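Local structure of terminal oxygenase component of carbazole 1,9a-dioxygenase (Sphingomonas, 3GKQ) at residues A[166-171]-A[295-300]; A[105-110]-A[120-125]; A[255-260]-A[276-281]; A[39-44]-A[58-63]. The protein is the terminal oxygenase of a Rieske non-haem iron dioxygenase, probably passing electrons from its [2Fe-2S] cluster to an iron(II) site where carbazole is dioxygenated. All blocks are in the same frame, centred on the assembly; numbering follows the deposited sequence.

Overall arrangement
Along the chain contact 4 comes first, then contact 2, and contact 1 spans the long excursion within which contact 3 forms. Contacts 2 and 4 lie in the Rieske [2Fe-2S] region, centres about 21 Å apart. Contacts 1 and 3 belong to the ring hydroxylase region, centres about 22 Å apart: contact 1 joins strands 161-170 and 294-304 at one edge of the large antiparallel sheet, and contact 3 pairs loops flanking strands 262-266 and 270-274 of that sheet. One link between the regions is the probable hydrogen bond from Glu40 (contact 4) to His167 (contact 1). Contacts 2 and 3, about 52 Å apart between centres, lie near cluster and iron(II), consistent with separate electron-transfer and catalytic parts.

Contact 1 of 4, residues A[166-171]-A[295-300]; sequences QHRVVD and HLYLQM
Gln299 OE1 is the polar hub between the antiparallel strands of 166-171 and 295-300, at one edge of the large sheet of the ring hydroxylase region. Gln166 NE2 meets Gln299 OE1 at 2.9 Å, almost straight (176°), and Arg168 NH2 meets it at 3.0 Å. Both donors stand above the Gln299 carbonyl plane, off its lone pairs. A water accepts from Arg168 NE and donates to Gln299 OE1 and Tyr297 O. Gln166-Gln299, Arg168-Tyr297 and Val170-His295 are the hydrogen-bonded pairs, Val170 N reaching His295 O at 2.8 Å. With Arg168 CG in the crowded position (chi1 77°), a bend at chi3 brings its NE to the Tyr297 ring edge, 3.6 Å from CD2. On the same face, branched Val170 sets CB over the His295 ring, a CH-pi contact 3.7 Å from the centroid. On the other face, Leu296 CD1 packs 3.3 Å from His167 CB, while His167 NE2 bonds Glu40. Behind this shell, Asp332 forms a salt bridge with Arg168 NH1, Glu285 binds Tyr297 OH and Ala172 O binds His295 ND1. Neutral glutamine suits the hub, since NE2 can still donate to Leu327 O; with three donors converging on OE1, the amide is probably strongly polarised and its orientation fixed.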
loop_
_atom_site.group_PDB
_atom_site.type_symbol
_atom_site.label_atom_id
_atom_site.label_comp_id
_atom_site.label_asym_id
_atom_site.label_seq_id
_atom_site.Cartn_x
_atom_site.Cartn_y
_atom_site.Cartn_z
ATOM N N GLN A 166 -30.452 -1.472 -5.774
ATOM C CA GLN A 166 -29.419 -0.910 -4.915
ATOM C C GLN A 166 -28.059 -1.312 -5.479
ATOM O O GLN A 166 -27.960 -2.244 -6.281
ATOM C CB GLN A 166 -29.549 -1.449 -3.484
ATOM C CG GLN A 166 -29.451 -2.973 -3.375
ATOM C CD GLN A 166 -29.345 -3.462 -1.932
ATOM O OE1 GLN A 166 -29.842 -2.821 -1.008
ATOM N NE2 GLN A 166 -28.710 -4.614 -1.741
ATOM N N HIS A 167 -27.013 -0.608 -5.065
ATOM C CA HIS A 167 -25.671 -0.936 -5.523
ATOM C C HIS A 167 -24.661 -0.822 -4.391
ATOM O O HIS A 167 -24.913 -0.161 -3.383
ATOM C CB HIS A 167 -25.266 -0.047 -6.711
ATOM C CG HIS A 167 -25.369 1.423 -6.447
ATOM N ND1 HIS A 167 -24.507 2.096 -5.604
ATOM C CD2 HIS A 167 -26.218 2.358 -6.940
ATOM C CE1 HIS A 167 -24.821 3.380 -5.592
ATOM N NE2 HIS A 167 -25.855 3.565 -6.394
ATOM N N ARG A 168 -23.529 -1.497 -4.558
ATOM C CA ARG A 168 -22.461 -1.485 -3.566
ATOM C C ARG A 168 -21.154 -1.711 -4.310
ATOM O O ARG A 168 -21.141 -2.328 -5.377
ATOM C CB ARG A 168 -22.657 -2.614 -2.544
ATOM C CG ARG A 168 -22.260 -3.996 -3.065
ATOM C CD ARG A 168 -22.576 -5.118 -2.068
ATOM N NE ARG A 168 -23.967 -5.563 -2.156
ATOM C CZ ARG A 168 -24.492 -6.552 -1.434
ATOM N NH1 ARG A 168 -23.744 -7.212 -0.554
ATOM N NH2 ARG A 168 -25.765 -6.891 -1.600
ATOM N N VAL A 169 -20.057 -1.211 -3.760
ATOM C CA VAL A 169 -18.771 -1.411 -4.399
ATOM C C VAL A 169 -18.215 -2.720 -3.861
ATOM O O VAL A 169 -18.257 -2.972 -2.659
ATOM C CB VAL A 169 -17.802 -0.254 -4.088
ATOM C CG1 VAL A 169 -18.382 1.060 -4.597
ATOM C CG2 VAL A 169 -17.566 -0.169 -2.600
ATOM N N VAL A 170 -17.725 -3.569 -4.756
ATOM C CA VAL A 170 -17.162 -4.852 -4.359
ATOM C C VAL A 170 -15.655 -4.852 -4.625
ATOM O O VAL A 170 -15.207 -4.393 -5.680
ATOM C CB VAL A 170 -17.830 -6.004 -5.137
ATOM C CG1 VAL A 170 -17.170 -7.335 -4.784
ATOM C CG2 VAL A 170 -19.318 -6.044 -4.810
ATOM N N ASP A 171 -14.884 -5.367 -3.669
ATOM C CA ASP A 171 -13.431 -5.414 -3.800
ATOM C C ASP A 171 -12.937 -6.549 -4.685
ATOM O O ASP A 171 -12.198 -7.424 -4.238
ATOM C CB ASP A 171 -12.767 -5.530 -2.425
ATOM C CG ASP A 171 -13.073 -4.350 -1.529
ATOM O OD1 ASP A 171 -12.984 -3.196 -2.001
ATOM O OD2 ASP A 171 -13.394 -4.578 -0.344
ATOM N N HIS A 295 -15.600 -3.257 -8.577
ATOM C CA HIS A 295 -16.731 -3.124 -9.475
ATOM C C HIS A 295 -17.952 -2.691 -8.688
ATOM O O HIS A 295 -18.029 -2.879 -7.467
ATOM C CB HIS A 295 -17.021 -4.414 -10.271
ATOM C CG HIS A 295 -17.509 -5.569 -9.449
ATOM N ND1 HIS A 295 -16.657 -6.432 -8.793
ATOM C CD2 HIS A 295 -18.761 -6.052 -9.246
ATOM C CE1 HIS A 295 -17.358 -7.401 -8.230
ATOM N NE2 HIS A 295 -18.637 -7.195 -8.491
ATOM N N LEU A 296 -18.886 -2.069 -9.390
ATOM C CA LEU A 296 -20.122 -1.610 -8.785
ATOM C C LEU A 296 -21.130 -2.737 -9.007
ATOM O O LEU A 296 -21.491 -3.042 -10.141
ATOM C CB LEU A 296 -20.584 -0.323 -9.476
ATOM C CG LEU A 296 -21.760 0.498 -8.936
ATOM C CD1 LEU A 296 -23.052 -0.250 -9.165
ATOM C CD2 LEU A 296 -21.544 0.803 -7.455
ATOM N N TYR A 297 -21.549 -3.371 -7.920
ATOM C CA TYR A 297 -22.518 -4.458 -7.991
ATOM C C TYR A 297 -23.909 -3.835 -7.869
ATOM O O TYR A 297 -24.308 -3.387 -6.796
ATOM C CB TYR A 297 -22.246 -5.457 -6.861
ATOM C CG TYR A 297 -23.266 -6.567 -6.710
ATOM C CD1 TYR A 297 -23.813 -7.199 -7.828
ATOM C CD2 TYR A 297 -23.653 -7.012 -5.444
ATOM C CE1 TYR A 297 -24.717 -8.251 -7.693
ATOM C CE2 TYR A 297 -24.559 -8.068 -5.293
ATOM C CZ TYR A 297 -25.084 -8.683 -6.424
ATOM O OH TYR A 297 -25.957 -9.739 -6.288
ATOM N N LEU A 298 -24.622 -3.793 -8.991
ATOM C CA LEU A 298 -25.959 -3.206 -9.072
ATOM C C LEU A 298 -27.003 -4.324 -9.097
ATOM O O LEU A 298 -26.983 -5.171 -9.989
ATOM C CB LEU A 298 -26.074 -2.384 -10.357
ATOM C CG LEU A 298 -26.823 -1.047 -10.422
ATOM C CD1 LEU A 298 -27.512 -0.963 -11.777
ATOM C CD2 LEU A 298 -27.844 -0.912 -9.309
ATOM N N GLN A 299 -27.912 -4.315 -8.128
ATOM C CA GLN A 299 -28.960 -5.333 -8.034
ATOM C C GLN A 299 -30.326 -4.715 -8.285
ATOM O O GLN A 299 -30.781 -3.893 -7.495
ATOM C CB GLN A 299 -28.969 -5.952 -6.640
ATOM C CG GLN A 299 -27.711 -6.680 -6.251
ATOM C CD GLN A 299 -27.666 -6.974 -4.769
ATOM O OE1 GLN A 299 -27.462 -6.074 -3.951
ATOM N NE2 GLN A 299 -27.870 -8.239 -4.411
ATOM N N MET A 300 -30.980 -5.115 -9.372
ATOM C CA MET A 300 -32.299 -4.583 -9.695
ATOM C C MET A 300 -33.356 -5.679 -9.636
ATOM O O MET A 300 -33.121 -6.809 -10.071
ATOM C CB MET A 300 -32.320 -3.975 -11.105
ATOM C CG MET A 300 -31.173 -3.021 -11.431
ATOM S SD MET A 300 -30.986 -1.678 -10.267
ATOM C CE MET A 300 -32.441 -0.685 -10.658
HETATM O O HOH W 1 -25.503 -4.242 -4.238
#

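Contact 2 of 4, residues A[105-110]-A[120-125]; sequences GKLVDI and GRHALK
Backbone carries the close-fitting part of the meeting between 105-110 and 120-125. Leu107 N donates to His122 O at 2.9 Å in a nearly straight bond (172°), and Leu107 O receives Gly120 N at 2.8 Å, nearly along its C=O axis. At the other end Leu124 N bonds Gly105 O at 2.8 Å, approaching from above the carbonyl plane. Glycine suits position 105 twice over: its phi is positive (63°), and a beta carbon there would fall 2.5 Å from Leu124 O, a clash. Leu107, with CG anti to its backbone N, turns inward beside His122, so that its CD2 methyl meets the ring edge at CD2 of His122, 4.0 Å away. Trp98 and Tyr100 cover Leu107 from strand 98-101, and His122 NE2 is held by Gln118.

The outer side is looser. Small Ala123 rests its CB on Lys106 CA, and the Lys106 chain runs out extended before bending at chi4 to place NZ 3.0 Å from Gly120 O. An alanine in place of Lys106 would probably leave Gly120 less well covered, because the long aliphatic arm and its amine would be gone. Beyond the contact, Asp109 OD2 bonds Glu245 N of the second subunit, whose Val355 packs on His122.

Val108 and Asp109 together face Thr99 as a classic beta bulge in an edge strand of the sheet 90-92, 98-101, 107-110. The contact lies in the Rieske domain, close to the [2Fe-2S] cluster that Cys72, His74, Cys93 and His96 bind, about 7 Å from the Leu107 side chain.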
loop_
_atom_site.group_PDB
_atom_site.type_symbol
_atom_site.label_atom_id
_atom_site.label_comp_id
_atom_site.label_asym_id
_atom_site.label_seq_id
_atom_site.Cartn_x
_atom_site.Cartn_y
_atom_site.Cartn_z
ATOM N N GLY A 105 -19.789 20.405 -22.583
ATOM C CA GLY A 105 -18.434 20.495 -22.059
ATOM C C GLY A 105 -17.571 21.642 -22.568
ATOM O O GLY A 105 -16.401 21.752 -22.193
ATOM N N LYS A 106 -18.137 22.511 -23.400
ATOM C CA LYS A 106 -17.374 23.626 -23.964
ATOM C C LYS A 106 -16.853 24.665 -22.967
ATOM O O LYS A 106 -17.563 25.078 -22.047
ATOM C CB LYS A 106 -18.205 24.341 -25.031
ATOM C CG LYS A 106 -17.518 25.572 -25.615
ATOM C CD LYS A 106 -18.430 26.321 -26.582
ATOM C CE LYS A 106 -17.772 27.604 -27.086
ATOM N NZ LYS A 106 -16.546 27.327 -27.885
ATOM N N LEU A 107 -15.600 25.074 -23.160
ATOM C CA LEU A 107 -14.975 26.090 -22.322
ATOM C C LEU A 107 -15.532 27.408 -22.857
ATOM O O LEU A 107 -15.024 27.949 -23.839
ATOM C CB LEU A 107 -13.456 26.062 -22.494
ATOM C CG LEU A 107 -12.642 27.107 -21.729
ATOM C CD1 LEU A 107 -12.833 26.922 -20.231
ATOM C CD2 LEU A 107 -11.171 26.978 -22.099
ATOM N N VAL A 108 -16.578 27.909 -22.208
ATOM C CA VAL A 108 -17.254 29.135 -22.633
ATOM C C VAL A 108 -16.752 30.427 -21.982
ATOM O O VAL A 108 -16.997 31.521 -22.491
ATOM C CB VAL A 108 -18.775 29.014 -22.379
ATOM C CG1 VAL A 108 -19.045 28.902 -20.882
ATOM C CG2 VAL A 108 -19.498 30.210 -22.961
ATOM N N ASP A 109 -16.057 30.305 -20.859
ATOM C CA ASP A 109 -15.544 31.478 -20.158
ATOM C C ASP A 109 -14.391 31.099 -19.240
ATOM O O ASP A 109 -14.209 29.930 -18.905
ATOM C CB ASP A 109 -16.649 32.115 -19.300
ATOM C CG ASP A 109 -17.662 32.911 -20.116
ATOM O OD1 ASP A 109 -17.293 33.977 -20.660
ATOM O OD2 ASP A 109 -18.827 32.472 -20.209
ATOM N N ILE A 110 -13.608 32.100 -18.853
ATOM C CA ILE A 110 -12.511 31.917 -17.912
ATOM C C ILE A 110 -12.598 33.126 -16.986
ATOM O O ILE A 110 -12.113 34.216 -17.304
ATOM C CB ILE A 110 -11.126 31.872 -18.594
ATOM C CG1 ILE A 110 -11.035 30.656 -19.523
ATOM C CG2 ILE A 110 -10.041 31.780 -17.529
ATOM C CD1 ILE A 110 -9.691 30.504 -20.223
ATOM N N GLY A 120 -13.309 29.266 -25.640
ATOM C CA GLY A 120 -13.970 28.797 -26.844
ATOM C C GLY A 120 -13.155 27.865 -27.726
ATOM O O GLY A 120 -13.643 27.425 -28.765
ATOM N N ARG A 121 -11.924 27.552 -27.329
ATOM C CA ARG A 121 -11.084 26.672 -28.140
ATOM C C ARG A 121 -10.960 25.253 -27.597
ATOM O O ARG A 121 -10.228 24.434 -28.153
ATOM C CB ARG A 121 -9.677 27.263 -28.290
ATOM C CG ARG A 121 -9.612 28.537 -29.118
ATOM C CD ARG A 121 -8.167 28.915 -29.440
ATOM N NE ARG A 121 -8.103 30.129 -30.254
ATOM C CZ ARG A 121 -6.975 30.714 -30.652
ATOM N NH1 ARG A 121 -5.795 30.200 -30.318
ATOM N NH2 ARG A 121 -7.026 31.827 -31.375
ATOM N N HIS A 122 -11.671 24.954 -26.518
ATOM C CA HIS A 122 -11.577 23.627 -25.924
ATOM C C HIS A 122 -12.912 23.156 -25.382
ATOM O O HIS A 122 -13.840 23.944 -25.196
ATOM C CB HIS A 122 -10.566 23.643 -24.775
ATOM C CG HIS A 122 -9.240 24.234 -25.137
ATOM N ND1 HIS A 122 -8.269 23.530 -25.815
ATOM C CD2 HIS A 122 -8.723 25.466 -24.910
ATOM C CE1 HIS A 122 -7.209 24.300 -25.989
ATOM N NE2 HIS A 122 -7.458 25.481 -25.448
ATOM N N ALA A 123 -12.992 21.858 -25.112
ATOM C CA ALA A 123 -14.197 21.270 -24.564
ATOM C C ALA A 123 -13.855 19.990 -23.819
ATOM O O ALA A 123 -13.036 19.187 -24.273
ATOM C CB ALA A 123 -15.200 20.974 -25.679
ATOM N N LEU A 124 -14.477 19.829 -22.660
ATOM C CA LEU A 124 -14.306 18.643 -21.836
ATOM C C LEU A 124 -15.011 17.535 -22.600
ATOM O O LEU A 124 -15.917 17.807 -23.389
ATOM C CB LEU A 124 -15.022 18.839 -20.500
ATOM C CG LEU A 124 -14.304 19.091 -19.175
ATOM C CD1 LEU A 124 -12.946 19.719 -19.366
ATOM C CD2 LEU A 124 -15.216 19.963 -18.322
ATOM N N LYS A 125 -14.601 16.291 -22.388
ATOM C CA LYS A 125 -15.284 15.195 -23.059
ATOM C C LYS A 125 -16.633 15.019 -22.375
ATOM O O LYS A 125 -16.737 15.153 -21.152
ATOM C CB LYS A 125 -14.502 13.885 -22.935
ATOM C CG LYS A 125 -15.330 12.689 -23.387
ATOM C CD LYS A 125 -14.648 11.367 -23.139
ATOM C CE LYS A 125 -15.669 10.235 -23.224
ATOM N NZ LYS A 125 -16.474 10.273 -24.480
#

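Contact 3 of 4, residues A[255-260]-A[276-281]; sequences GSKMVA and FPDPTL
A loop-to-loop contact joins 255-260, which leads into strand 262-266, to 276-281, which leaves strand 270-274, in the ring hydroxylase region. Its second partner is built on an Asx turn at Asp278 within a type I beta turn from Asp278 to Leu281, closed by Leu281 N bonding Asp278 O at 2.8 Å. Proline fits the second position of this turn, where its restricted phi of -55° is the value needed.

One salt bridge and a small apolar patch tie the loops together. Lys257, extended beyond CG, brings NZ 2.9 Å from Asp278 OD2, meeting the syn lone pair of that oxygen; Asp278 CG is anti to its backbone N (chi1 -176°). Water 2 accepts from Lys257 NZ and donates to Asp278 OD1. Asn199 reinforces the pair, its OD1 accepting from Lys257 NZ and its ND2 donating to Asp278 OD2. Beside the charged pair, branched Val259 is wedged between two partners: its CG1 lies 4.0 Å from Pro279 CD, and its CG2 meets Phe276 CD2 at 3.7 Å. Pro277, after a cis peptide bond, lays CB over one face of the Phe276 ring; the Phe276 side chain is about 7 Å from the bound iron(II).

An alanine in place of Asp278 would probably unsettle both the bridge and the turn, since it removes the charged partner of Lys257 and the acceptor of both Thr280 donors. Asp278 OD1 is gripped twice by Thr280: the backbone N donates to its anti lone pair, and Thr280 OG1 donates from above the carboxylate plane at 2.9 Å.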
loop_
_atom_site.group_PDB
_atom_site.type_symbol
_atom_site.label_atom_id
_atom_site.label_comp_id
_atom_site.label_asym_id
_atom_site.label_seq_id
_atom_site.Cartn_x
_atom_site.Cartn_y
_atom_site.Cartn_z
ATOM N N GLY A 255 -38.699 -26.957 -1.545
ATOM C CA GLY A 255 -39.671 -25.911 -1.299
ATOM C C GLY A 255 -40.727 -25.978 -2.381
ATOM O O GLY A 255 -40.630 -26.815 -3.277
ATOM N N SER A 256 -41.732 -25.111 -2.316
ATOM C CA SER A 256 -42.774 -25.124 -3.335
ATOM C C SER A 256 -42.646 -23.986 -4.347
ATOM O O SER A 256 -43.204 -24.066 -5.443
ATOM C CB SER A 256 -44.156 -25.105 -2.677
ATOM O OG SER A 256 -44.416 -26.344 -2.034
ATOM N N LYS A 257 -41.912 -22.934 -3.993
ATOM C CA LYS A 257 -41.717 -21.818 -4.920
ATOM C C LYS A 257 -40.500 -22.084 -5.797
ATOM O O LYS A 257 -39.374 -22.177 -5.304
ATOM C CB LYS A 257 -41.534 -20.504 -4.162
ATOM C CG LYS A 257 -42.787 -20.028 -3.457
ATOM C CD LYS A 257 -42.622 -18.607 -2.940
ATOM C CE LYS A 257 -43.919 -18.093 -2.333
ATOM N NZ LYS A 257 -43.819 -16.664 -1.944
ATOM N N MET A 258 -40.739 -22.216 -7.099
ATOM C CA MET A 258 -39.684 -22.483 -8.064
ATOM C C MET A 258 -39.133 -21.190 -8.664
ATOM O O MET A 258 -39.858 -20.436 -9.317
ATOM C CB MET A 258 -40.221 -23.378 -9.183
ATOM C CG MET A 258 -41.019 -24.573 -8.683
ATOM S SD MET A 258 -40.095 -25.584 -7.513
ATOM C CE MET A 258 -39.206 -26.659 -8.637
ATOM N N VAL A 259 -37.847 -20.943 -8.440
ATOM C CA VAL A 259 -37.194 -19.744 -8.958
ATOM C C VAL A 259 -35.952 -20.108 -9.761
ATOM O O VAL A 259 -35.576 -21.279 -9.841
ATOM C CB VAL A 259 -36.782 -18.790 -7.817
ATOM C CG1 VAL A 259 -38.019 -18.201 -7.161
ATOM C CG2 VAL A 259 -35.935 -19.534 -6.796
ATOM N N ALA A 260 -35.317 -19.100 -10.352
ATOM C CA ALA A 260 -34.115 -19.320 -11.152
ATOM C C ALA A 260 -34.377 -20.425 -12.170
ATOM O O ALA A 260 -33.630 -21.407 -12.257
ATOM C CB ALA A 260 -32.940 -19.699 -10.250
ATOM N N PHE A 276 -36.955 -14.548 -9.764
ATOM C CA PHE A 276 -36.142 -14.525 -8.553
ATOM C C PHE A 276 -36.189 -13.128 -7.951
ATOM O O PHE A 276 -36.235 -12.136 -8.681
ATOM C CB PHE A 276 -34.695 -14.913 -8.899
ATOM C CG PHE A 276 -33.850 -15.234 -7.702
ATOM C CD1 PHE A 276 -33.211 -14.222 -6.990
ATOM C CD2 PHE A 276 -33.753 -16.544 -7.241
ATOM C CE1 PHE A 276 -32.488 -14.513 -5.838
ATOM C CE2 PHE A 276 -33.029 -16.846 -6.084
ATOM C CZ PHE A 276 -32.401 -15.830 -5.381
ATOM N N PRO A 277 -36.179 -13.021 -6.611
ATOM C CA PRO A 277 -36.130 -14.080 -5.594
ATOM C C PRO A 277 -37.509 -14.669 -5.277
ATOM O O PRO A 277 -37.696 -15.330 -4.254
ATOM C CB PRO A 277 -35.538 -13.358 -4.396
ATOM C CG PRO A 277 -36.204 -12.015 -4.496
ATOM C CD PRO A 277 -36.092 -11.691 -5.977
ATOM N N ASP A 278 -38.467 -14.415 -6.158
ATOM C CA ASP A 278 -39.826 -14.909 -5.982
ATOM C C ASP A 278 -40.436 -15.098 -7.359
ATOM O O ASP A 278 -40.042 -14.428 -8.316
ATOM C CB ASP A 278 -40.652 -13.905 -5.164
ATOM C CG ASP A 278 -42.056 -14.410 -4.858
ATOM O OD1 ASP A 278 -42.948 -14.282 -5.727
ATOM O OD2 ASP A 278 -42.258 -14.949 -3.750
ATOM N N PRO A 279 -41.392 -16.030 -7.489
ATOM C CA PRO A 279 -42.035 -16.279 -8.781
ATOM C C PRO A 279 -42.647 -15.023 -9.405
ATOM O O PRO A 279 -42.899 -14.983 -10.609
ATOM C CB PRO A 279 -43.086 -17.333 -8.438
ATOM C CG PRO A 279 -42.413 -18.119 -7.359
ATOM C CD PRO A 279 -41.816 -17.030 -6.491
ATOM N N THR A 280 -42.883 -14.000 -8.591
ATOM C CA THR A 280 -43.476 -12.759 -9.090
ATOM C C THR A 280 -42.434 -11.682 -9.376
ATOM O O THR A 280 -42.786 -10.541 -9.677
ATOM C CB THR A 280 -44.476 -12.171 -8.080
ATOM O OG1 THR A 280 -43.775 -11.795 -6.886
ATOM C CG2 THR A 280 -45.560 -13.199 -7.733
ATOM N N LEU A 281 -41.156 -12.041 -9.285
ATOM C CA LEU A 281 -40.087 -11.074 -9.513
ATOM C C LEU A 281 -39.007 -11.570 -10.464
ATOM O O LEU A 281 -38.867 -12.768 -10.699
ATOM C CB LEU A 281 -39.436 -10.703 -8.180
ATOM C CG LEU A 281 -40.353 -10.114 -7.106
ATOM C CD1 LEU A 281 -39.591 -9.979 -5.796
ATOM C CD2 LEU A 281 -40.877 -8.767 -7.574
HETATM O O HOH W 2 -45.058 -15.986 -4.483
#

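Contact 4 of 4, residues A[39-44]-A[58-63]; sequences AEVAEA and LNRVDG
Glu43 folds its side chain over the turn of the beta hairpin between strands 54-61 and 64-69. CG is anti to the backbone N, and a bend at chi2 (67°) swings the carboxylate back onto two successive amides: OE2 of Glu43 takes Asp62 N at 2.7 Å, and OE1 of Glu43 takes Gly63 N at 2.8 Å, each through its syn lone pair. A carboxylate suits this place because each oxygen can serve one N-H, and the positive phi of Gly63 (73°) suits glycine. Asp62 OD1 lies 4.5 Å from Glu43 OE2, a like-charge approach that is probably unfavourable and that the two amides would offset in part.

Arg60 also starts with CG anti to its backbone N, runs on extended, then bends at chi3 (-111°). This bend sets its guanidinium edge-on to Val41 O, which NH1 of Arg60 meets at 2.6 Å, nearly along the C=O axis. Within its own segment, Arg60 NE donates to Gly63 O, while NH2 forms a salt bridge with Glu131. The backbone adds a bond from Ala44 N to Arg60 O at 2.7 Å. Val41 lies across Leu58 at about a right angle, its CG2 methyl 4.1 Å from Leu58 CD1.

Loop 39-44 thus lies against strand 54-61, the middle strand of the sheet 47-51, 54-61, 64-69; Val65 of strand 64-69 packs on both Val41 and Arg60.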
loop_
_atom_site.group_PDB
_atom_site.type_symbol
_atom_site.label_atom_id
_atom_site.label_comp_id
_atom_site.label_asym_id
_atom_site.label_seq_id
_atom_site.Cartn_x
_atom_site.Cartn_y
_atom_site.Cartn_z
ATOM N N ALA A 39 -32.432 8.857 -8.321
ATOM C CA ALA A 39 -32.588 9.642 -7.102
ATOM C C ALA A 39 -31.273 10.198 -6.559
ATOM O O ALA A 39 -31.274 11.191 -5.831
ATOM C CB ALA A 39 -33.276 8.798 -6.026
ATOM N N GLU A 40 -30.156 9.562 -6.905
ATOM C CA GLU A 40 -28.851 10.007 -6.424
ATOM C C GLU A 40 -28.288 11.152 -7.255
ATOM O O GLU A 40 -27.304 11.781 -6.872
ATOM C CB GLU A 40 -27.861 8.841 -6.435
ATOM C CG GLU A 40 -28.255 7.682 -5.541
ATOM C CD GLU A 40 -27.292 6.516 -5.655
ATOM O OE1 GLU A 40 -27.152 5.969 -6.769
ATOM O OE2 GLU A 40 -26.675 6.144 -4.634
ATOM N N VAL A 41 -28.908 11.407 -8.401
ATOM C CA VAL A 41 -28.474 12.479 -9.286
ATOM C C VAL A 41 -29.575 13.539 -9.285
ATOM O O VAL A 41 -30.439 13.555 -10.160
ATOM C CB VAL A 41 -28.254 11.952 -10.722
ATOM C CG1 VAL A 41 -27.623 13.035 -11.584
ATOM C CG2 VAL A 41 -27.365 10.704 -10.687
ATOM N N ALA A 42 -29.533 14.419 -8.290
ATOM C CA ALA A 42 -30.542 15.462 -8.139
ATOM C C ALA A 42 -30.252 16.748 -8.906
ATOM O O ALA A 42 -29.125 17.002 -9.332
ATOM C CB ALA A 42 -30.734 15.775 -6.655
ATOM N N GLU A 43 -31.294 17.556 -9.070
ATOM C CA GLU A 43 -31.198 18.835 -9.768
ATOM C C GLU A 43 -30.118 19.707 -9.135
ATOM O O GLU A 43 -30.044 19.833 -7.911
ATOM C CB GLU A 43 -32.553 19.556 -9.705
ATOM C CG GLU A 43 -32.625 20.911 -10.423
ATOM C CD GLU A 43 -32.508 20.804 -11.934
ATOM O OE1 GLU A 43 -32.996 19.805 -12.508
ATOM O OE2 GLU A 43 -31.944 21.732 -12.553
ATOM N N ALA A 44 -29.270 20.291 -9.976
ATOM C CA ALA A 44 -28.195 21.167 -9.518
ATOM C C ALA A 44 -27.389 20.617 -8.346
ATOM O O ALA A 44 -26.999 21.368 -7.450
ATOM C CB ALA A 44 -28.767 22.541 -9.154
ATOM N N LEU A 58 -21.405 14.008 -12.861
ATOM C CA LEU A 58 -22.799 14.068 -13.286
ATOM C C LEU A 58 -23.537 15.243 -12.648
ATOM O O LEU A 58 -23.178 15.705 -11.570
ATOM C CB LEU A 58 -23.525 12.780 -12.889
ATOM C CG LEU A 58 -22.909 11.424 -13.240
ATOM C CD1 LEU A 58 -23.745 10.322 -12.598
ATOM C CD2 LEU A 58 -22.844 11.254 -14.744
ATOM N N ASN A 59 -24.573 15.719 -13.326
ATOM C CA ASN A 59 -25.394 16.800 -12.802
ATOM C C ASN A 59 -26.718 16.810 -13.539
ATOM O O ASN A 59 -26.800 16.402 -14.701
ATOM C CB ASN A 59 -24.705 18.160 -12.948
ATOM C CG ASN A 59 -25.436 19.264 -12.192
ATOM O OD1 ASN A 59 -26.067 19.013 -11.159
ATOM N ND2 ASN A 59 -25.341 20.492 -12.691
ATOM N N ARG A 60 -27.758 17.254 -12.846
ATOM C CA ARG A 60 -29.085 17.332 -13.429
ATOM C C ARG A 60 -29.458 18.805 -13.558
ATOM O O ARG A 60 -29.535 19.528 -12.563
ATOM C CB ARG A 60 -30.078 16.588 -12.537
ATOM C CG ARG A 60 -31.527 16.709 -12.954
ATOM C CD ARG A 60 -32.356 15.641 -12.264
ATOM N NE ARG A 60 -32.811 14.664 -13.240
ATOM C CZ ARG A 60 -32.662 13.350 -13.128
ATOM N NH1 ARG A 60 -32.059 12.818 -12.072
ATOM N NH2 ARG A 60 -33.121 12.569 -14.087
ATOM N N VAL A 61 -29.655 19.244 -14.796
ATOM C CA VAL A 61 -30.005 20.631 -15.083
ATOM C C VAL A 61 -31.342 20.654 -15.811
ATOM O O VAL A 61 -31.473 20.104 -16.908
ATOM C CB VAL A 61 -28.933 21.298 -15.965
ATOM C CG1 VAL A 61 -29.276 22.767 -16.182
ATOM C CG2 VAL A 61 -27.567 21.159 -15.310
ATOM N N ASP A 62 -32.327 21.302 -15.196
ATOM C CA ASP A 62 -33.667 21.370 -15.762
ATOM C C ASP A 62 -34.164 19.954 -16.019
ATOM O O ASP A 62 -34.669 19.643 -17.097
ATOM C CB ASP A 62 -33.679 22.181 -17.064
ATOM C CG ASP A 62 -33.345 23.647 -16.840
ATOM O OD1 ASP A 62 -33.765 24.197 -15.796
ATOM O OD2 ASP A 62 -32.676 24.251 -17.707
ATOM N N GLY A 63 -33.990 19.095 -15.018
ATOM C CA GLY A 63 -34.438 17.719 -15.123
ATOM C C GLY A 63 -33.631 16.794 -16.018
ATOM O O GLY A 63 -33.873 15.589 -16.023
HETATM O O HOH W 3 -34.544 23.887 -12.753
#